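Local coordinates for putative ABC transporter (Thermobispora bispora, PDB 4PE6), which probably binds a carbohydrate-like solute for uptake by an ABC transporter, and holds a trihydroxybutanoic acid molecule in this crystal, at residues S254-A262 and T285-E293; T237-K246 and R296-E307. One frame throughout, in Å; residues are numbered along the deposited sequence.

Contact 1: S254-A262 and T285-E293. With LTH ((2R,3S)-2,3,4-trihydroxybutanoic acid), chain C.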
# COMPACT_ATOMS: atom_id res chain seq x y z
N SER A 254 16.09 3.58 11.38
CA SER A 254 15.21 3.71 10.22
C SER A 254 14.79 2.34 9.74
O SER A 254 15.52 1.38 9.91
CB SER A 254 15.87 4.54 9.11
OG SER A 254 15.93 5.90 9.51
N VAL A 255 13.58 2.25 9.19
CA VAL A 255 13.03 0.99 8.65
C VAL A 255 12.45 1.19 7.26
O VAL A 255 12.26 2.33 6.81
CB VAL A 255 11.96 0.39 9.57
CG1 VAL A 255 12.58 0.01 10.90
CG2 VAL A 255 10.79 1.36 9.74
N ALA A 256 12.22 0.09 6.55
CA ALA A 256 11.58 0.12 5.24
C ALA A 256 10.59 -1.02 5.14
O ALA A 256 10.97 -2.18 4.92
CB ALA A 256 12.62 0.01 4.14
N VAL A 257 9.32 -0.68 5.30
CA VAL A 257 8.22 -1.66 5.22
C VAL A 257 6.97 -1.00 4.62
O VAL A 257 6.65 0.15 4.93
CB VAL A 257 7.93 -2.28 6.61
CG1 VAL A 257 7.65 -1.19 7.65
CG2 VAL A 257 6.77 -3.27 6.53
N MSE A 258 6.28 -1.69 3.72
CA MSE A 258 5.02 -1.23 3.15
C MSE A 258 4.24 -2.44 2.73
O MSE A 258 4.77 -3.55 2.65
CB MSE A 258 5.19 -0.33 1.90
CG MSE A 258 5.98 0.92 2.18
SE MSE A 258 5.83 2.24 0.72
CE MSE A 258 4.04 2.97 1.18
N SER A 259 2.96 -2.23 2.48
CA SER A 259 2.14 -3.17 1.73
C SER A 259 2.70 -3.42 0.34
O SER A 259 3.58 -2.66 -0.15
CB SER A 259 0.71 -2.64 1.64
OG SER A 259 0.69 -1.38 0.98
N ASP A 260 2.14 -4.43 -0.31
CA ASP A 260 2.54 -4.89 -1.64
C ASP A 260 1.73 -4.22 -2.72
O ASP A 260 0.52 -4.44 -2.81
CB ASP A 260 2.34 -6.42 -1.71
CG ASP A 260 2.66 -7.02 -3.07
OD1 ASP A 260 3.46 -6.45 -3.86
OD2 ASP A 260 2.12 -8.10 -3.34
N PRO A 261 2.38 -3.38 -3.56
CA PRO A 261 1.65 -2.77 -4.66
C PRO A 261 1.05 -3.79 -5.62
O PRO A 261 0.03 -3.51 -6.24
CB PRO A 261 2.71 -1.92 -5.39
CG PRO A 261 3.78 -1.70 -4.38
CD PRO A 261 3.77 -2.93 -3.50
N ALA A 262 1.68 -4.96 -5.74
CA ALA A 262 1.21 -6.01 -6.59
C ALA A 262 0.01 -6.78 -6.05
O ALA A 262 -0.37 -7.79 -6.60
CB ALA A 262 2.36 -6.95 -6.97
N THR A 285 -5.83 -12.67 2.98
CA THR A 285 -4.68 -11.87 3.38
C THR A 285 -3.41 -12.30 2.67
O THR A 285 -2.93 -13.43 2.83
CB THR A 285 -4.49 -11.86 4.91
OG1 THR A 285 -5.63 -11.21 5.50
CG2 THR A 285 -3.27 -11.08 5.29
N PHE A 286 -2.88 -11.40 1.86
CA PHE A 286 -1.61 -11.59 1.19
C PHE A 286 -0.49 -10.83 1.95
O PHE A 286 -0.79 -10.01 2.83
CB PHE A 286 -1.72 -11.11 -0.27
CG PHE A 286 -2.24 -12.15 -1.23
CD1 PHE A 286 -3.46 -12.75 -1.03
CD2 PHE A 286 -1.48 -12.53 -2.34
CE1 PHE A 286 -3.94 -13.72 -1.91
CE2 PHE A 286 -1.95 -13.49 -3.22
CZ PHE A 286 -3.18 -14.11 -3.00
N PRO A 287 0.78 -11.11 1.62
CA PRO A 287 1.89 -10.60 2.42
C PRO A 287 2.34 -9.20 2.07
O PRO A 287 2.44 -8.83 0.90
CB PRO A 287 3.03 -11.59 2.12
CG PRO A 287 2.72 -12.07 0.73
CD PRO A 287 1.22 -12.18 0.70
N ILE A 288 2.69 -8.45 3.12
CA ILE A 288 3.34 -7.15 2.97
C ILE A 288 4.80 -7.33 2.48
O ILE A 288 5.26 -8.46 2.28
CB ILE A 288 3.34 -6.38 4.30
CG1 ILE A 288 4.09 -7.18 5.39
CG2 ILE A 288 1.91 -6.05 4.75
CD1 ILE A 288 4.36 -6.39 6.65
N VAL A 289 5.50 -6.21 2.28
CA VAL A 289 6.91 -6.19 1.86
C VAL A 289 7.74 -5.54 2.96
O VAL A 289 7.83 -4.30 3.06
CB VAL A 289 7.12 -5.42 0.52
CG1 VAL A 289 8.56 -5.57 0.06
CG2 VAL A 289 6.16 -5.92 -0.55
N LEU A 290 8.31 -6.37 3.81
CA LEU A 290 9.22 -5.92 4.87
C LEU A 290 10.65 -6.06 4.35
O LEU A 290 11.07 -7.15 4.00
CB LEU A 290 9.00 -6.75 6.13
CG LEU A 290 9.98 -6.59 7.29
CD1 LEU A 290 9.83 -5.23 7.95
CD2 LEU A 290 9.79 -7.74 8.29
N ILE A 291 11.39 -4.95 4.30
CA ILE A 291 12.77 -4.96 3.84
C ILE A 291 13.68 -4.77 5.05
O ILE A 291 13.96 -3.66 5.46
CB ILE A 291 13.03 -3.89 2.77
CG1 ILE A 291 12.07 -4.11 1.61
CG2 ILE A 291 14.47 -3.96 2.27
CD1 ILE A 291 12.12 -3.04 0.55
N GLU A 292 14.10 -5.88 5.64
CA GLU A 292 15.11 -5.86 6.69
C GLU A 292 16.48 -5.63 6.08
O GLU A 292 16.66 -5.75 4.86
CB GLU A 292 15.06 -7.16 7.49
CG GLU A 292 13.76 -7.26 8.28
CD GLU A 292 13.73 -8.46 9.18
OE1 GLU A 292 13.74 -9.59 8.66
OE2 GLU A 292 13.68 -8.26 10.41
N GLU A 293 17.46 -5.30 6.92
CA GLU A 293 18.77 -4.87 6.44
C GLU A 293 19.35 -5.85 5.41
O GLU A 293 19.81 -5.43 4.36
CB GLU A 293 19.75 -4.68 7.62
CG GLU A 293 21.06 -4.01 7.23
CD GLU A 293 22.02 -3.87 8.39
OE1 GLU A 293 21.62 -3.26 9.40
OE2 GLU A 293 23.16 -4.37 8.31
O1 LTH C . 0.57 3.52 0.24
C1 LTH C . -0.61 3.39 -0.25
O LTH C . -1.16 4.16 -1.06
C2 LTH C . -1.40 2.11 0.11
O2 LTH C . -2.73 2.14 -0.48
C3 LTH C . -1.57 1.95 1.60
O3 LTH C . -2.25 3.08 2.14
C4 LTH C . -2.43 0.69 1.87
O4 LTH C . -1.64 -0.44 1.41
O HOH W 1 13.23 -2.35 7.80
O HOH W 2 0.74 -9.14 -1.11

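Contact 2: T237-K246 and R296-E307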
# COMPACT_ATOMS: atom_id res chain seq x y z
N THR A 237 9.71 1.91 0.14
CA THR A 237 10.33 0.67 -0.29
C THR A 237 10.69 0.79 -1.77
O THR A 237 10.54 -0.16 -2.53
CB THR A 237 9.38 -0.52 -0.08
OG1 THR A 237 8.09 -0.19 -0.59
CG2 THR A 237 9.29 -0.87 1.41
N ASN A 238 11.15 1.97 -2.18
CA ASN A 238 11.49 2.18 -3.58
C ASN A 238 13.01 2.26 -3.75
O ASN A 238 13.76 2.26 -2.77
CB ASN A 238 10.75 3.39 -4.19
CG ASN A 238 11.20 4.74 -3.66
OD1 ASN A 238 12.15 4.87 -2.88
ND2 ASN A 238 10.52 5.79 -4.10
N GLY A 239 13.46 2.29 -5.00
CA GLY A 239 14.89 2.32 -5.30
C GLY A 239 15.62 3.52 -4.71
O GLY A 239 16.73 3.39 -4.22
N ARG A 240 14.99 4.69 -4.76
CA ARG A 240 15.62 5.92 -4.30
C ARG A 240 15.85 5.94 -2.78
O ARG A 240 16.90 6.37 -2.30
CB ARG A 240 14.76 7.13 -4.71
CG ARG A 240 15.30 8.47 -4.22
CD ARG A 240 14.39 9.61 -4.66
NE ARG A 240 14.31 9.69 -6.12
CZ ARG A 240 13.29 9.29 -6.86
NH1 ARG A 240 12.18 8.77 -6.31
NH2 ARG A 240 13.37 9.42 -8.18
N ALA A 241 14.86 5.47 -2.02
CA ALA A 241 14.97 5.49 -0.56
C ALA A 241 15.99 4.46 -0.06
O ALA A 241 16.80 4.74 0.83
CB ALA A 241 13.62 5.24 0.09
N LEU A 242 15.94 3.27 -0.65
CA LEU A 242 16.91 2.22 -0.32
C LEU A 242 18.36 2.66 -0.58
O LEU A 242 19.24 2.44 0.25
CB LEU A 242 16.60 0.94 -1.09
CG LEU A 242 15.67 -0.07 -0.38
CD1 LEU A 242 14.66 0.55 0.57
CD2 LEU A 242 14.95 -0.91 -1.43
N SER A 243 18.58 3.31 -1.72
CA SER A 243 19.89 3.85 -2.06
C SER A 243 20.33 4.96 -1.10
O SER A 243 21.51 5.05 -0.75
CB SER A 243 19.89 4.40 -3.50
OG SER A 243 19.37 3.45 -4.42
N TYR A 244 19.40 5.83 -0.71
CA TYR A 244 19.69 6.91 0.22
C TYR A 244 20.07 6.33 1.58
O TYR A 244 21.03 6.79 2.23
CB TYR A 244 18.49 7.85 0.34
CG TYR A 244 18.63 8.92 1.40
CD1 TYR A 244 19.30 10.12 1.14
CD2 TYR A 244 18.10 8.72 2.68
CE1 TYR A 244 19.42 11.09 2.12
CE2 TYR A 244 18.22 9.69 3.66
CZ TYR A 244 18.88 10.86 3.38
OH TYR A 244 19.00 11.81 4.36
N TRP A 245 19.32 5.32 2.01
CA TRP A 245 19.59 4.55 3.22
C TRP A 245 21.04 4.01 3.21
O TRP A 245 21.77 4.13 4.21
CB TRP A 245 18.55 3.42 3.32
CG TRP A 245 18.44 2.70 4.63
CD1 TRP A 245 19.08 2.99 5.79
CD2 TRP A 245 17.60 1.58 4.90
NE1 TRP A 245 18.71 2.10 6.77
CE2 TRP A 245 17.80 1.22 6.25
CE3 TRP A 245 16.69 0.83 4.14
CZ2 TRP A 245 17.14 0.15 6.85
CZ3 TRP A 245 16.04 -0.24 4.73
CH2 TRP A 245 16.26 -0.57 6.07
N LYS A 246 21.46 3.45 2.09
CA LYS A 246 22.82 2.91 1.96
C LYS A 246 23.87 4.01 1.82
O LYS A 246 24.81 4.08 2.61
CB LYS A 246 22.90 1.93 0.78
CG LYS A 246 24.27 1.29 0.57
CD LYS A 246 24.81 0.66 1.85
CE LYS A 246 26.11 -0.10 1.62
NZ LYS A 246 25.92 -1.28 0.72
N ARG A 296 18.02 -5.28 1.77
CA ARG A 296 18.13 -3.95 1.12
C ARG A 296 18.83 -3.98 -0.22
O ARG A 296 18.30 -3.52 -1.23
CB ARG A 296 18.89 -2.97 2.01
CG ARG A 296 18.10 -2.48 3.21
CD ARG A 296 19.01 -1.97 4.31
NE ARG A 296 19.86 -0.87 3.87
CZ ARG A 296 20.63 -0.13 4.67
NH1 ARG A 296 20.67 -0.35 5.98
NH2 ARG A 296 21.36 0.85 4.14
N ASP A 297 20.05 -4.51 -0.23
CA ASP A 297 20.86 -4.48 -1.44
C ASP A 297 20.22 -5.33 -2.54
O ASP A 297 20.21 -4.93 -3.70
CB ASP A 297 22.29 -4.94 -1.14
CG ASP A 297 22.98 -4.07 -0.09
OD1 ASP A 297 22.66 -2.87 0.04
OD2 ASP A 297 23.86 -4.60 0.61
N THR A 298 19.67 -6.48 -2.16
CA THR A 298 18.98 -7.34 -3.12
C THR A 298 17.87 -6.52 -3.82
O THR A 298 17.81 -6.46 -5.04
CB THR A 298 18.38 -8.62 -2.48
OG1 THR A 298 17.14 -8.31 -1.83
CG2 THR A 298 19.33 -9.25 -1.47
N TRP A 299 17.00 -5.88 -3.04
CA TRP A 299 15.97 -5.03 -3.64
C TRP A 299 16.57 -3.87 -4.44
O TRP A 299 16.15 -3.62 -5.57
CB TRP A 299 15.01 -4.49 -2.58
CG TRP A 299 13.94 -5.45 -2.19
CD1 TRP A 299 13.80 -6.08 -0.99
CD2 TRP A 299 12.85 -5.89 -3.00
NE1 TRP A 299 12.67 -6.88 -1.00
CE2 TRP A 299 12.07 -6.78 -2.23
CE3 TRP A 299 12.44 -5.60 -4.31
CZ2 TRP A 299 10.92 -7.39 -2.71
CZ3 TRP A 299 11.30 -6.21 -4.80
CH2 TRP A 299 10.54 -7.09 -4.00
N ALA A 300 17.54 -3.19 -3.86
CA ALA A 300 18.17 -2.04 -4.51
C ALA A 300 18.81 -2.40 -5.85
O ALA A 300 18.89 -1.57 -6.74
CB ALA A 300 19.20 -1.39 -3.60
N SER A 301 19.23 -3.65 -6.01
CA SER A 301 19.83 -4.10 -7.26
C SER A 301 18.82 -4.16 -8.38
O SER A 301 19.18 -4.00 -9.54
CB SER A 301 20.44 -5.49 -7.08
OG SER A 301 21.50 -5.42 -6.16
N VAL A 302 17.55 -4.40 -8.04
CA VAL A 302 16.53 -4.59 -9.08
C VAL A 302 15.63 -3.38 -9.31
O VAL A 302 15.19 -3.17 -10.42
CB VAL A 302 15.65 -5.84 -8.82
CG1 VAL A 302 16.48 -7.10 -8.97
CG2 VAL A 302 14.97 -5.80 -7.46
N LEU A 303 15.38 -2.58 -8.28
CA LEU A 303 14.38 -1.52 -8.40
C LEU A 303 14.96 -0.28 -9.05
O LEU A 303 16.02 0.19 -8.65
CB LEU A 303 13.87 -1.10 -7.03
CG LEU A 303 13.26 -2.18 -6.16
CD1 LEU A 303 13.00 -1.59 -4.79
CD2 LEU A 303 12.00 -2.75 -6.78
N LYS A 304 14.22 0.25 -10.02
CA LYS A 304 14.47 1.59 -10.52
C LYS A 304 14.14 2.59 -9.41
O LYS A 304 13.42 2.24 -8.46
CB LYS A 304 13.63 1.84 -11.77
CG LYS A 304 14.00 0.91 -12.93
CD LYS A 304 13.38 1.34 -14.25
CE LYS A 304 11.86 1.23 -14.24
NZ LYS A 304 11.37 -0.18 -14.15
N PRO A 305 14.66 3.83 -9.52
CA PRO A 305 14.55 4.74 -8.38
C PRO A 305 13.10 4.94 -7.90
O PRO A 305 12.85 4.90 -6.68
CB PRO A 305 15.15 6.05 -8.92
CG PRO A 305 16.08 5.62 -10.00
CD PRO A 305 15.43 4.42 -10.63
N ASP A 306 12.18 5.13 -8.83
CA ASP A 306 10.77 5.36 -8.47
C ASP A 306 9.94 4.08 -8.33
O ASP A 306 8.73 4.16 -8.10
CB ASP A 306 10.12 6.29 -9.48
CG ASP A 306 10.73 7.66 -9.46
OD1 ASP A 306 10.67 8.33 -8.40
OD2 ASP A 306 11.27 8.10 -10.48
N GLU A 307 10.56 2.91 -8.48
CA GLU A 307 9.84 1.65 -8.46
C GLU A 307 9.80 1.12 -7.04
O GLU A 307 10.84 0.97 -6.41
CB GLU A 307 10.50 0.61 -9.36
CG GLU A 307 9.80 -0.74 -9.40
CD GLU A 307 10.58 -1.80 -10.17
OE1 GLU A 307 11.72 -1.49 -10.60
OE2 GLU A 307 10.07 -2.92 -10.33

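Contact 1: S254-A262 and T285-E293
Val257 and Leu290 form an antiparallel non-hydrogen-bonded pair, and their side chains meet at a slant on one face of the sheet, with Leu290 CD1 3.8 Å from Val257 CB. The CG2 branch of Val257 lies anti to its own N, where it touches both Leu290 and, at 3.9 Å, CD1 of Ile288. Met258 and Val289, the next pair, put their side chains on the other face and exchange two backbone bonds: Val289 N to Met258 O (2.8 Å) and Met258 N to Val289 O (3.1 Å). Ile291 N to Ala256 O continues the pairing, and a water joins Ala256 N to Ile291 O. Beyond the strand, Val289 CG2 rests 4.0 Å from Asp260 CB. The Asp260 carboxylate is gripped at both oxygens: OD1 takes Trp311 N and, weakly, Ala262 N, while OD2 takes Trp313 NE1 and a water that also donates to Pro287 O. Ser259 turns its CB away from 285-293, and its OG donates to O4 of the bound trihydroxybutanoic acid (2.5 Å). The bend of selenomethionine Met258 at chi3 (79°) brings CE to 3.6 Å from ligand O1. Asp113, Asn30 and Arg33 are also hydrogen-bonded to the ligand. Backbone bonds and aliphatic branches thus fix the strand end that offers Ser259 and Met258 to the pocket, and the several donors round buried Asp260 would probably favour its ionised form.

Contact 2: T237-K246 and R296-E307
Helices 239-246 and 296-302 cross at -132° with their axes 9.1 Å apart, while the type I turn Lys304-Glu307 comes up against the first turn of the former, bringing the CA atoms of Gly239 and Pro305 to 3.9 Å. Without a side chain at Gly239, the turn can press its carbonyls on the helix start: Gly239 N donates to Glu307 O, and Arg240 N meets Pro305 O in the carbonyl plane, on a lone pair, at 2.9 Å. Asn238 is the N-cap, its OD1 accepting from Ala241 N. Arg240 runs alongside Asp306 and makes a salt bridge, gripping OD1 end-on with NH1 (2.6 Å) and NH2 (2.9 Å); both nitrogens come from the same face of the carboxylate, while the oxygen lies in the guanidinium plane. Between the helices, Leu242 CD2 wedges against Trp299 CB (3.8 Å) and Leu303 CD1. At the far end the Arg296 guanidinium lies flat on the Trp245 indole, planes 8° apart, with CZ 3.4 Å above the centroid of the five-membered ring, a cation-pi stack. The bend of Arg296 at chi3 (59°) swings NE and the guanidinium over the five-membered ring, while CD lies over the six-membered one, 3.4 Å from its centroid, as a CH-pi contact. An alanine in place of Trp245 would take away the indole platform, and is likely to leave the Arg296 guanidinium without its stacking partner and able to turn. Leu242 and Trp245 also touch Ala256 of strand 255-258. Asn238 with the turn carbonyls makes a capped helix N-terminus, and the whole is a helix pair flanking the central sheet, as in the alpha/beta lobes of periplasmic binding proteins.

How the contacts relate
Followed from the N terminus, the chain reaches these parts late: helix 239-247, then strand 255-258, helix 263-275, strand 283-290 and helix 293-302. Contact 1 pairs the two strands and closes the shorter loop, 22 residues that include helix 263-275. Contact 2 closes a longer one, from 237-246 to 296-307, and encloses contact 1 entirely. Their centres lie about 13 Å apart, yet they touch: Trp245 meets the Ser254 carbonyl and Thr237 packs on Met258, so helix 239-247 and the residue before its N-cap lie against 254-258, and Thr237 also reaches Ile291, just past strand 283-290. Backbone bonds from Val255 to Val233 and from Phe286 to Gln125 carry the strand pair into strands 232-235 and 122-126 of the mixed sheet.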